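Local coordinates for ABC-type branched-chain amino acid transport systems periplasmic component-like protein (Thermomonospora curvata, PDB 4N03) that probably binds fatty acids outside the cytoplasm as the substrate-binding component of an ABC transporter, holding palmitic acid in this crystal, at residues 68-73 / 324-329; 137-142 / 338-343; 169-174 / 195-200; 274-279 / 370-375. All coordinates share one frame; numbering follows the deposited sequence.

Interaction 1 of 4, residues 68-73 / 324-329; sequences GGVCGR and ALEKAC
The flat peptide group joining Leu-325 to Glu-326 carries Val-70 on one face: CG1 of the valine sits about 3.6 Å above the plane, and its nearest atom there is Leu-325 O at 3.7 Å. At the edge of the same peptide, Leu-325 O is already taken by Cys-329 N in the ordinary helical bond. With CG1 anti to its backbone N (chi1 178°), Val-70 points this methyl at the helix, where it also reaches Leu-325 CB and Cys-329 CB, each 4.0 Å from Val-70 CG1.

Next along the loop comes the covalent link, Cys-71 SG to Cys-329 SG at 2.0 Å, with a disulfide torsion of 87°, close to the relaxed right angle. Any strain probably sits on the loop side, where chi1 of Cys-71 is -118°, away from a staggered position. Cys-71 and Gly-72 are the two middle residues of a type I' turn from Val-70 to Arg-73, closed in both directions by backbone bonds between its end residues. Gly-68, with positive phi, is the C-prime residue of the Schellman motif ending the preceding helix, so the chain passes from helix end to tight turn within a few residues. Arg-73 turns its guanidinium to Asp-21, Gln-25 and Thr-30 O, and gives only a weak bond to Cys-71 O.

No hydrogen bond runs between the loop and helix 309-330; the disulfide and the valine methyl carry the contact, a covalent tie that suits a protein made with a signal sequence and probably working in an oxidising environment.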
loop_
_atom_site.group_PDB
_atom_site.type_symbol
_atom_site.label_atom_id
_atom_site.label_comp_id
_atom_site.label_asym_id
_atom_site.label_seq_id
_atom_site.Cartn_x
_atom_site.Cartn_y
_atom_site.Cartn_z
ATOM N N GLY A 68 3.119 -28.136 4.871
ATOM C CA GLY A 68 4.154 -28.820 4.083
ATOM C C GLY A 68 4.970 -27.928 3.157
ATOM O O GLY A 68 5.778 -28.453 2.398
ATOM N N GLY A 69 4.847 -26.613 3.300
ATOM C CA GLY A 69 5.581 -25.696 2.443
ATOM C C GLY A 69 5.075 -25.724 1.019
ATOM O O GLY A 69 3.929 -25.985 0.760
ATOM N N VAL A 70 5.946 -25.360 0.090
ATOM C CA VAL A 70 5.680 -25.318 -1.372
ATOM C C VAL A 70 6.667 -26.250 -2.049
ATOM O O VAL A 70 7.877 -26.123 -1.831
ATOM C CB VAL A 70 5.840 -23.917 -2.003
ATOM C CG1 VAL A 70 5.587 -23.983 -3.490
ATOM C CG2 VAL A 70 4.860 -22.964 -1.336
ATOM N N CYS A 71 6.176 -27.217 -2.816
ATOM C CA CYS A 71 7.113 -28.094 -3.535
ATOM C C CYS A 71 7.996 -28.814 -2.474
ATOM O O CYS A 71 9.160 -29.079 -2.723
ATOM C CB CYS A 71 7.898 -27.241 -4.633
ATOM S SG CYS A 71 7.575 -27.833 -6.327
ATOM N N GLY A 72 7.445 -29.096 -1.275
ATOM C CA GLY A 72 8.184 -29.699 -0.179
ATOM C C GLY A 72 9.271 -28.855 0.463
ATOM O O GLY A 72 10.128 -29.354 1.250
ATOM N N ARG A 73 9.248 -27.555 0.170
ATOM C CA ARG A 73 10.226 -26.637 0.654
ATOM C C ARG A 73 9.585 -25.630 1.619
ATOM O O ARG A 73 8.477 -25.134 1.412
ATOM C CB ARG A 73 10.854 -25.891 -0.525
ATOM C CG ARG A 73 11.714 -26.807 -1.401
ATOM C CD ARG A 73 12.087 -26.121 -2.708
ATOM N NE ARG A 73 12.956 -26.912 -3.550
ATOM C CZ ARG A 73 12.563 -27.925 -4.305
ATOM N NH1 ARG A 73 11.317 -28.282 -4.384
ATOM N NH2 ARG A 73 13.457 -28.546 -5.057
ATOM N N ALA A 324 1.924 -17.887 -6.838
ATOM C CA ALA A 324 2.898 -17.948 -7.919
ATOM C C ALA A 324 3.907 -19.051 -7.675
ATOM O O ALA A 324 4.240 -19.803 -8.581
ATOM C CB ALA A 324 3.606 -16.605 -8.111
ATOM N N LEU A 325 4.349 -19.219 -6.421
ATOM C CA LEU A 325 5.303 -20.266 -6.119
ATOM C C LEU A 325 4.716 -21.660 -6.373
ATOM O O LEU A 325 5.389 -22.530 -6.889
ATOM C CB LEU A 325 5.775 -20.185 -4.660
ATOM C CG LEU A 325 6.711 -19.021 -4.287
ATOM C CD1 LEU A 325 6.770 -18.838 -2.781
ATOM C CD2 LEU A 325 8.097 -19.286 -4.853
ATOM N N GLU A 326 3.456 -21.837 -6.021
ATOM C CA GLU A 326 2.798 -23.121 -6.230
ATOM C C GLU A 326 2.665 -23.448 -7.722
ATOM O O GLU A 326 2.891 -24.613 -8.127
ATOM C CB GLU A 326 1.437 -23.126 -5.559
ATOM C CG GLU A 326 1.514 -23.193 -4.044
ATOM C CD GLU A 326 0.153 -23.051 -3.385
ATOM O OE1 GLU A 326 -0.782 -22.545 -4.034
ATOM O OE2 GLU A 326 0.028 -23.468 -2.216
ATOM N N LYS A 327 2.328 -22.466 -8.552
ATOM C CA LYS A 327 2.221 -22.701 -9.995
ATOM C C LYS A 327 3.608 -22.967 -10.581
ATOM O O LYS A 327 3.805 -23.859 -11.429
ATOM C CB LYS A 327 1.568 -21.503 -10.685
ATOM C CG LYS A 327 0.049 -21.347 -10.575
ATOM C CD LYS A 327 -0.379 -20.082 -11.321
ATOM C CE LYS A 327 -1.779 -19.612 -10.995
ATOM N NZ LYS A 327 -1.783 -18.802 -9.756
ATOM N N ALA A 328 4.611 -22.203 -10.146
ATOM C CA ALA A 328 5.969 -22.433 -10.615
ATOM C C ALA A 328 6.501 -23.804 -10.241
ATOM O O ALA A 328 7.150 -24.481 -11.023
ATOM C CB ALA A 328 6.866 -21.330 -10.112
ATOM N N CYS A 329 6.224 -24.236 -9.007
ATOM C CA CYS A 329 6.522 -25.586 -8.521
ATOM C C CYS A 329 5.947 -26.643 -9.434
ATOM O O CYS A 329 6.630 -27.627 -9.783
ATOM C CB CYS A 329 5.881 -25.780 -7.083
ATOM S SG CYS A 329 5.597 -27.463 -6.533
#

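Interaction 2 of 4, residues 137-142 / 338-343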
loop_
_atom_site.group_PDB
_atom_site.type_symbol
_atom_site.label_atom_id
_atom_site.label_comp_id
_atom_site.label_asym_id
_atom_site.label_seq_id
_atom_site.Cartn_x
_atom_site.Cartn_y
_atom_site.Cartn_z
ATOM N N GLY A 137 4.918 -0.487 -15.280
ATOM C CA GLY A 137 5.780 -0.659 -16.454
ATOM C C GLY A 137 6.913 -1.613 -16.276
ATOM O O GLY A 137 7.795 -1.718 -17.127
ATOM N N SER A 138 6.919 -2.368 -15.185
ATOM C CA SER A 138 7.954 -3.400 -14.995
ATOM C C SER A 138 7.335 -4.751 -14.854
ATOM O O SER A 138 6.528 -4.971 -13.927
ATOM C CB SER A 138 8.749 -3.175 -13.737
ATOM O OG SER A 138 9.554 -4.372 -13.560
ATOM N N LYS A 139 7.717 -5.719 -15.681
ATOM C CA LYS A 139 7.186 -7.076 -15.590
ATOM C C LYS A 139 7.365 -7.624 -14.177
ATOM O O LYS A 139 6.529 -8.399 -13.743
ATOM C CB LYS A 139 7.872 -8.036 -16.608
ATOM C CG LYS A 139 7.196 -9.404 -16.786
ATOM C CD LYS A 139 7.967 -10.367 -17.707
ATOM C CE LYS A 139 7.386 -11.779 -17.622
ATOM N NZ LYS A 139 8.090 -12.718 -18.537
ATOM N N TYR A 140 8.466 -7.253 -13.548
ATOM C CA TYR A 140 8.856 -7.881 -12.289
ATOM C C TYR A 140 8.264 -7.238 -11.070
ATOM O O TYR A 140 8.370 -7.822 -9.967
ATOM C CB TYR A 140 10.374 -7.941 -12.203
ATOM C CG TYR A 140 10.924 -8.752 -13.302
ATOM C CD1 TYR A 140 10.844 -10.118 -13.256
ATOM C CD2 TYR A 140 11.439 -8.171 -14.451
ATOM C CE1 TYR A 140 11.296 -10.912 -14.270
ATOM C CE2 TYR A 140 11.868 -9.004 -15.520
ATOM C CZ TYR A 140 11.753 -10.375 -15.385
ATOM O OH TYR A 140 12.190 -11.257 -16.360
ATOM N N ILE A 141 7.621 -6.083 -11.189
ATOM C CA ILE A 141 7.043 -5.383 -10.046
ATOM C C ILE A 141 5.551 -5.444 -10.134
ATOM O O ILE A 141 4.987 -5.008 -11.142
ATOM C CB ILE A 141 7.525 -3.936 -9.947
ATOM C CG1 ILE A 141 9.051 -3.885 -9.863
ATOM C CG2 ILE A 141 6.855 -3.275 -8.755
ATOM C CD1 ILE A 141 9.624 -2.478 -9.909
ATOM N N GLN A 142 4.882 -6.039 -9.146
ATOM C CA GLN A 142 3.424 -5.981 -9.102
ATOM C C GLN A 142 2.958 -4.883 -8.207
ATOM O O GLN A 142 3.023 -5.013 -6.973
ATOM C CB GLN A 142 2.851 -7.300 -8.596
ATOM C CG GLN A 142 1.328 -7.274 -8.504
ATOM C CD GLN A 142 0.745 -7.088 -9.909
ATOM O OE1 GLN A 142 0.987 -7.913 -10.783
ATOM N NE2 GLN A 142 -0.026 -6.044 -10.110
ATOM N N GLY A 338 10.485 -18.659 -13.972
ATOM C CA GLY A 338 9.336 -19.510 -13.687
ATOM C C GLY A 338 8.347 -18.802 -12.774
ATOM O O GLY A 338 7.137 -18.850 -12.968
ATOM N N LEU A 339 8.881 -18.093 -11.795
ATOM C CA LEU A 339 8.024 -17.447 -10.826
ATOM C C LEU A 339 7.234 -16.300 -11.413
ATOM O O LEU A 339 6.048 -16.145 -11.195
ATOM C CB LEU A 339 8.843 -16.983 -9.632
ATOM C CG LEU A 339 8.024 -16.411 -8.473
ATOM C CD1 LEU A 339 7.116 -17.470 -7.857
ATOM C CD2 LEU A 339 8.956 -15.880 -7.392
ATOM N N ILE A 340 7.897 -15.431 -12.185
ATOM C CA ILE A 340 7.211 -14.286 -12.754
ATOM C C ILE A 340 6.186 -14.731 -13.777
ATOM O O ILE A 340 5.105 -14.175 -13.847
ATOM C CB ILE A 340 8.164 -13.206 -13.289
ATOM C CG1 ILE A 340 7.414 -11.869 -13.433
ATOM C CG2 ILE A 340 8.805 -13.615 -14.584
ATOM C CD1 ILE A 340 6.907 -11.300 -12.121
ATOM N N ASN A 341 6.519 -15.761 -14.550
ATOM C CA ASN A 341 5.554 -16.219 -15.553
ATOM C C ASN A 341 4.333 -16.846 -14.873
ATOM O O ASN A 341 3.220 -16.656 -15.305
ATOM C CB ASN A 341 6.257 -17.185 -16.498
ATOM C CG ASN A 341 7.196 -16.475 -17.460
ATOM O OD1 ASN A 341 7.149 -15.268 -17.601
ATOM N ND2 ASN A 341 8.062 -17.227 -18.035
ATOM N N ALA A 342 4.528 -17.549 -13.751
ATOM C CA ALA A 342 3.419 -18.080 -12.953
ATOM C C ALA A 342 2.559 -16.930 -12.437
ATOM O O ALA A 342 1.344 -16.950 -12.554
ATOM C CB ALA A 342 3.930 -18.926 -11.795
ATOM N N HIS A 343 3.195 -15.890 -11.883
ATOM C CA HIS A 343 2.442 -14.756 -11.383
ATOM C C HIS A 343 1.615 -14.076 -12.504
ATOM O O HIS A 343 0.436 -13.795 -12.369
ATOM C CB HIS A 343 3.393 -13.712 -10.770
ATOM C CG HIS A 343 2.671 -12.488 -10.345
ATOM N ND1 HIS A 343 1.671 -12.474 -9.403
ATOM C CD2 HIS A 343 2.734 -11.230 -10.849
ATOM C CE1 HIS A 343 1.187 -11.251 -9.295
ATOM N NE2 HIS A 343 1.819 -10.474 -10.171
#
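Gln-142 OE1 accepts from two consecutive residues: His-343 NE2 gives it a nearly straight hydrogen bond of 2.8 Å (165° at the hydrogen), and Arg-344 NH1 adds a weak one. The oxygen lies close to the imidazole plane at the ring's edge, while the amide itself is turned 61° from that ring. Gln-142 gets there by bending: CG runs anti to the backbone N, then chi2 of 63° swings CD round, and CG packs 3.6 Å from His-343 NE2. An alanine at Gln-142 would probably leave the buried N-H of His-343 without its acceptor and the imidazole freer to turn, although Phe-125 and Phe-359 would still meet the ring.

The loop holding Gln-142 leads from strand 126-129, the last of the parallel four-stranded sheet, to helix 148-161, which packs on the seven-stranded sheet; it is thus on the way from one lobe of the periplasmic binding protein fold to the other. Here it makes a type I turn from Ser-138 to Ile-141, with Ser-138 OG taking Tyr-140 N in an ST turn.

Ile-340 fills the middle of the contact. Its CG2 comes to 3.7 Å from CE1 of Tyr-140, the two side chains crossing at about a right angle, and its CD1 presses to 3.3 Å from Lys-139 O, an oxygen that also accepts from Arg-344 NE. At the outer side the extended Lys-139, in the one of its two conformers described here, offers NZ to Asn-341 OD1 at 2.9 Å, in the plane of the amide carbonyl.

Interaction 3 of 4, residues 169-174 / 195-200; sequences DKLGHV and LGLEVF
Strands 170-176 and 198-204, with helix 179-195 between them, form a beta-alpha-beta unit at one edge of the seven-stranded sheet, and here the two strands start side by side in parallel. Four backbone bonds zip them together: Glu-198 N to Asp-169 O, Leu-171 N to Glu-198 O at 2.9 Å, Phe-200 N to Leu-171 O, and His-173 N to Phe-200 O at 2.8 Å.

On the face carrying Leu-171 and Val-199, helix 179-195 covers the strands. Leu-171 CD1 meets Leu-197 CD1 at 4.0 Å, the two leucines crossing obliquely, and Val-156 of helix 148-161 packs on both. The other face carries Lys-170, Glu-198 and Phe-200. Gly-172 pairs with Phe-200 there and presents no side chain beside the phenyl ring.

Lys-170 bends at chi3 (-67°), which brings CE to 3.6 Å from Glu-198 OE1. Its NZ stays 4.4 Å from Glu-198 OE1, too far for a salt bridge; a water spans the pair, accepting from Lys-170 NZ at 3.0 Å and donating to Glu-198 OE1 at 2.9 Å. Since the direct partner of NZ is Glu-221, the lysine charge is probably balanced mainly by that residue, with Glu-198 contributing through the water.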
loop_
_atom_site.group_PDB
_atom_site.type_symbol
_atom_site.label_atom_id
_atom_site.label_comp_id
_atom_site.label_asym_id
_atom_site.label_seq_id
_atom_site.Cartn_x
_atom_site.Cartn_y
_atom_site.Cartn_z
ATOM N N ASP A 169 -14.468 25.413 -5.988
ATOM C CA ASP A 169 -13.787 25.281 -4.692
ATOM C C ASP A 169 -12.304 25.007 -4.885
ATOM O O ASP A 169 -11.821 24.687 -5.977
ATOM C CB ASP A 169 -14.425 24.174 -3.855
ATOM C CG ASP A 169 -15.727 24.587 -3.189
ATOM O OD1 ASP A 169 -16.132 25.752 -3.276
ATOM O OD2 ASP A 169 -16.302 23.668 -2.535
ATOM N N LYS A 170 -11.585 25.100 -3.783
ATOM C CA LYS A 170 -10.152 24.944 -3.728
ATOM C C LYS A 170 -9.758 23.761 -2.817
ATOM O O LYS A 170 -10.207 23.638 -1.644
ATOM C CB LYS A 170 -9.505 26.206 -3.165
ATOM C CG LYS A 170 -7.971 26.167 -3.127
ATOM C CD LYS A 170 -7.398 27.439 -2.532
ATOM C CE LYS A 170 -7.623 28.672 -3.372
ATOM N NZ LYS A 170 -6.976 29.871 -2.715
ATOM N N LEU A 171 -8.902 22.894 -3.333
ATOM C CA LEU A 171 -8.330 21.789 -2.594
ATOM C C LEU A 171 -6.936 22.149 -2.181
ATOM O O LEU A 171 -6.161 22.596 -3.008
ATOM C CB LEU A 171 -8.265 20.543 -3.514
ATOM C CG LEU A 171 -9.534 20.161 -4.271
ATOM C CD1 LEU A 171 -9.236 18.959 -5.153
ATOM C CD2 LEU A 171 -10.646 19.843 -3.301
ATOM N N GLY A 172 -6.588 21.912 -0.913
ATOM C CA GLY A 172 -5.214 22.025 -0.463
ATOM C C GLY A 172 -4.623 20.681 -0.248
ATOM O O GLY A 172 -5.124 19.959 0.626
ATOM N N HIS A 173 -3.547 20.338 -0.949
ATOM C CA HIS A 173 -2.966 19.002 -0.867
ATOM C C HIS A 173 -1.578 19.078 -0.294
ATOM O O HIS A 173 -0.654 19.645 -0.875
ATOM C CB HIS A 173 -2.970 18.376 -2.263
ATOM C CG HIS A 173 -2.742 16.895 -2.248
ATOM N ND1 HIS A 173 -3.072 16.118 -3.322
ATOM C CD2 HIS A 173 -2.224 16.069 -1.289
ATOM C CE1 HIS A 173 -2.753 14.866 -3.037
ATOM N NE2 HIS A 173 -2.243 14.807 -1.809
ATOM N N VAL A 174 -1.432 18.539 0.916
ATOM C CA VAL A 174 -0.175 18.413 1.609
ATOM C C VAL A 174 0.404 17.081 1.225
ATOM O O VAL A 174 -0.275 16.043 1.437
ATOM C CB VAL A 174 -0.393 18.481 3.143
ATOM C CG1 VAL A 174 0.918 18.255 3.889
ATOM C CG2 VAL A 174 -1.016 19.806 3.570
ATOM N N LEU A 195 -13.113 18.903 -13.064
ATOM C CA LEU A 195 -14.257 19.291 -12.262
ATOM C C LEU A 195 -14.364 20.763 -11.994
ATOM O O LEU A 195 -15.359 21.172 -11.394
ATOM C CB LEU A 195 -14.262 18.530 -10.948
ATOM C CG LEU A 195 -14.387 16.997 -11.060
ATOM C CD1 LEU A 195 -14.139 16.320 -9.727
ATOM C CD2 LEU A 195 -15.732 16.581 -11.639
ATOM N N GLY A 196 -13.376 21.564 -12.397
ATOM C CA GLY A 196 -13.472 22.997 -12.162
ATOM C C GLY A 196 -13.104 23.438 -10.767
ATOM O O GLY A 196 -13.713 24.349 -10.244
ATOM N N LEU A 197 -12.041 22.838 -10.235
ATOM C CA LEU A 197 -11.531 23.124 -8.893
ATOM C C LEU A 197 -10.151 23.732 -8.986
ATOM O O LEU A 197 -9.440 23.501 -9.959
ATOM C CB LEU A 197 -11.467 21.884 -8.008
ATOM C CG LEU A 197 -12.761 21.052 -7.949
ATOM C CD1 LEU A 197 -12.482 19.691 -7.379
ATOM C CD2 LEU A 197 -13.769 21.736 -7.044
ATOM N N GLU A 198 -9.764 24.514 -8.005
ATOM C CA GLU A 198 -8.406 25.017 -7.877
ATOM C C GLU A 198 -7.622 24.119 -6.905
ATOM O O GLU A 198 -8.222 23.419 -6.054
ATOM C CB GLU A 198 -8.439 26.454 -7.297
ATOM C CG GLU A 198 -9.163 27.507 -8.148
ATOM C CD GLU A 198 -9.050 28.903 -7.528
ATOM O OE1 GLU A 198 -8.003 29.187 -6.897
ATOM O OE2 GLU A 198 -9.980 29.721 -7.707
ATOM N N VAL A 199 -6.305 24.086 -7.012
ATOM C CA VAL A 199 -5.451 23.302 -6.117
ATOM C C VAL A 199 -4.350 24.171 -5.536
ATOM O O VAL A 199 -3.685 24.897 -6.284
ATOM C CB VAL A 199 -4.792 22.087 -6.824
ATOM C CG1 VAL A 199 -4.005 21.216 -5.861
ATOM C CG2 VAL A 199 -5.860 21.242 -7.486
ATOM N N PHE A 200 -4.163 24.104 -4.239
ATOM C CA PHE A 200 -3.076 24.721 -3.527
ATOM C C PHE A 200 -2.181 23.584 -3.044
ATOM O O PHE A 200 -2.644 22.649 -2.338
ATOM C CB PHE A 200 -3.607 25.536 -2.336
ATOM C CG PHE A 200 -2.553 26.053 -1.414
ATOM C CD1 PHE A 200 -1.545 26.817 -1.867
ATOM C CD2 PHE A 200 -2.601 25.737 -0.071
ATOM C CE1 PHE A 200 -0.555 27.282 -1.025
ATOM C CE2 PHE A 200 -1.662 26.223 0.796
ATOM C CZ PHE A 200 -0.628 27.001 0.308
HETATM O O HOH W 1 -7.808 31.519 -5.126
#

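Interaction 4 of 4, residues 274-279 / 370-375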
loop_
_atom_site.group_PDB
_atom_site.type_symbol
_atom_site.label_atom_id
_atom_site.label_comp_id
_atom_site.label_asym_id
_atom_site.label_seq_id
_atom_site.Cartn_x
_atom_site.Cartn_y
_atom_site.Cartn_z
ATOM N N GLY A 274 -14.878 13.682 10.147
ATOM C CA GLY A 274 -14.329 14.632 9.179
ATOM C C GLY A 274 -13.047 14.233 8.504
ATOM O O GLY A 274 -12.489 15.080 7.787
ATOM N N PHE A 275 -12.633 12.995 8.654
ATOM C CA PHE A 275 -11.362 12.490 8.168
ATOM C C PHE A 275 -11.598 11.173 7.446
ATOM O O PHE A 275 -12.113 10.186 8.030
ATOM C CB PHE A 275 -10.405 12.303 9.357
ATOM C CG PHE A 275 -9.022 11.888 8.981
ATOM C CD1 PHE A 275 -8.732 10.577 8.758
ATOM C CD2 PHE A 275 -7.987 12.790 8.895
ATOM C CE1 PHE A 275 -7.490 10.152 8.429
ATOM C CE2 PHE A 275 -6.725 12.365 8.565
ATOM C CZ PHE A 275 -6.464 11.054 8.295
ATOM N N PHE A 276 -11.285 11.164 6.151
ATOM C CA PHE A 276 -11.557 10.044 5.307
ATOM C C PHE A 276 -10.280 9.590 4.618
ATOM O O PHE A 276 -9.398 10.413 4.361
ATOM C CB PHE A 276 -12.629 10.456 4.268
ATOM C CG PHE A 276 -13.877 10.988 4.897
ATOM C CD1 PHE A 276 -14.795 10.099 5.439
ATOM C CD2 PHE A 276 -14.108 12.320 5.014
ATOM C CE1 PHE A 276 -15.936 10.544 6.047
ATOM C CE2 PHE A 276 -15.234 12.789 5.645
ATOM C CZ PHE A 276 -16.157 11.894 6.160
ATOM N N ILE A 277 -10.205 8.326 4.259
ATOM C CA ILE A 277 -9.065 7.728 3.601
ATOM C C ILE A 277 -9.517 7.020 2.343
ATOM O O ILE A 277 -10.454 6.225 2.351
ATOM C CB ILE A 277 -8.351 6.710 4.522
ATOM C CG1 ILE A 277 -7.764 7.366 5.782
ATOM C CG2 ILE A 277 -7.267 5.934 3.780
ATOM C CD1 ILE A 277 -6.573 8.287 5.503
ATOM N N ALA A 278 -8.862 7.351 1.225
ATOM C CA ALA A 278 -9.087 6.684 -0.058
ATOM C C ALA A 278 -8.086 5.544 -0.174
ATOM O O ALA A 278 -6.901 5.748 -0.047
ATOM C CB ALA A 278 -8.891 7.650 -1.188
ATOM N N THR A 279 -8.599 4.317 -0.335
ATOM C CA THR A 279 -7.746 3.156 -0.365
ATOM C C THR A 279 -8.382 2.037 -1.156
ATOM O O THR A 279 -9.598 1.837 -1.065
ATOM C CB THR A 279 -7.478 2.650 1.077
ATOM O OG1 THR A 279 -6.688 1.467 0.991
ATOM C CG2 THR A 279 -8.745 2.386 1.870
ATOM N N THR A 370 -11.680 2.137 -5.623
ATOM C CA THR A 370 -11.225 2.743 -4.382
ATOM C C THR A 370 -12.359 2.749 -3.370
ATOM O O THR A 370 -13.476 3.150 -3.677
ATOM C CB THR A 370 -10.843 4.223 -4.665
ATOM O OG1 THR A 370 -9.818 4.267 -5.672
ATOM C CG2 THR A 370 -10.403 4.976 -3.424
ATOM N N TYR A 371 -12.067 2.271 -2.142
ATOM C CA TYR A 371 -12.945 2.474 -0.980
ATOM C C TYR A 371 -12.720 3.808 -0.374
ATOM O O TYR A 371 -11.600 4.361 -0.473
ATOM C CB TYR A 371 -12.613 1.473 0.147
ATOM C CG TYR A 371 -12.823 0.018 -0.129
ATOM C CD1 TYR A 371 -11.820 -0.760 -0.673
ATOM C CD2 TYR A 371 -14.014 -0.633 0.237
ATOM C CE1 TYR A 371 -11.978 -2.111 -0.897
ATOM C CE2 TYR A 371 -14.175 -1.988 0.016
ATOM C CZ TYR A 371 -13.163 -2.723 -0.509
ATOM O OH TYR A 371 -13.371 -4.071 -0.710
ATOM N N ILE A 372 -13.738 4.373 0.266
ATOM C CA ILE A 372 -13.509 5.476 1.210
ATOM C C ILE A 372 -13.737 4.854 2.608
ATOM O O ILE A 372 -14.812 4.279 2.843
ATOM C CB ILE A 372 -14.445 6.660 1.009
ATOM C CG1 ILE A 372 -14.389 7.174 -0.412
ATOM C CG2 ILE A 372 -14.120 7.740 2.054
ATOM C CD1 ILE A 372 -13.051 7.712 -0.857
ATOM N N ILE A 373 -12.779 4.989 3.494
ATOM C CA ILE A 373 -12.865 4.494 4.851
ATOM C C ILE A 373 -12.711 5.659 5.808
ATOM O O ILE A 373 -12.241 6.737 5.444
ATOM C CB ILE A 373 -11.875 3.324 5.131
ATOM C CG1 ILE A 373 -10.463 3.791 5.257
ATOM C CG2 ILE A 373 -12.046 2.223 4.098
ATOM C CD1 ILE A 373 -9.515 2.709 5.648
ATOM N N LYS A 374 -13.057 5.444 7.074
ATOM C CA LYS A 374 -12.754 6.425 8.112
ATOM C C LYS A 374 -12.252 5.690 9.354
ATOM O O LYS A 374 -12.675 4.537 9.659
ATOM C CB LYS A 374 -13.941 7.285 8.475
ATOM C CG LYS A 374 -15.079 6.483 9.100
ATOM C CD LYS A 374 -16.278 7.326 9.469
ATOM C CE LYS A 374 -16.039 8.283 10.632
ATOM N NZ LYS A 374 -15.739 7.594 11.936
ATOM N N PRO A 375 -11.410 6.354 10.134
ATOM C CA PRO A 375 -11.075 5.867 11.468
ATOM C C PRO A 375 -12.304 5.668 12.346
ATOM O O PRO A 375 -13.238 6.465 12.294
ATOM C CB PRO A 375 -10.184 6.951 12.018
ATOM C CG PRO A 375 -9.590 7.590 10.831
ATOM C CD PRO A 375 -10.697 7.604 9.821
#
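Ala-278 is the low point between two branched neighbours: its CB takes Thr-370 CG2 at 3.8 Å and Ile-372 CD1 at 4.2 Å. Ile-372 spreads its two branches over one face of the opposite strand, reaching the residues before and after Ile-277. Chi1 of -55° puts CG1 anti to the carbonyl carbon, and chi2 of -63° then turns CD1 toward Ala-278, while the other branch sets CG2 against Phe-276 CB at 3.8 Å. An alanine at Ile-372 would probably open a gap beside Phe-276 and Ala-278 and leave Trp-158 of helix 148-161 short of a packing partner.

The face of Ile-277, Ile-373 and Thr-279 is knitted differently: in the conformers described here, Thr-279 CG2 lies 3.9 Å from Ile-373 CD1, and Ile-277 CB lies against Ile-373 CG1. At the far end Pro-375 CD butts the edge of the Phe-275 ring, 3.7 Å from its CD1.

Beneath these shapes lies an antiparallel pairing. Ile-277 and Ile-373 exchange two backbone bonds; so do Thr-279 and Tyr-371, where Tyr-371 N to Thr-279 O is short at 2.7 Å but bent (140°). Tyr-371 OH is held by Gly-354 O. Thr-279 touches the bound palmitic acid, and with its backbone paired to Tyr-371 and OG1 bonded to Gly-281 N, this piece of the ligand pocket is likely to be rigid.

From the N terminus, the loop after helix 47-66 opens interaction 1 and the loop after strand 126-129 opens interaction 2. Interaction 3 then opens and closes locally, between residues 169 and 200, nested inside both longer loops. Interaction 4 starts at 274-279, in series with interaction 3. The closures follow in order: 324-329 for interaction 1, 338-343 for interaction 2, 370-375 for interaction 4, so these three cross one another. Interactions 1 and 2 touch, Leu-339 and Ala-342 packing on helix 309-330, and tie the outer parts of the four-stranded lobe. Interactions 3 and 4, about 18 Å apart between centres, share the seven-stranded sheet, interaction 3 at one edge and interaction 4 toward the other.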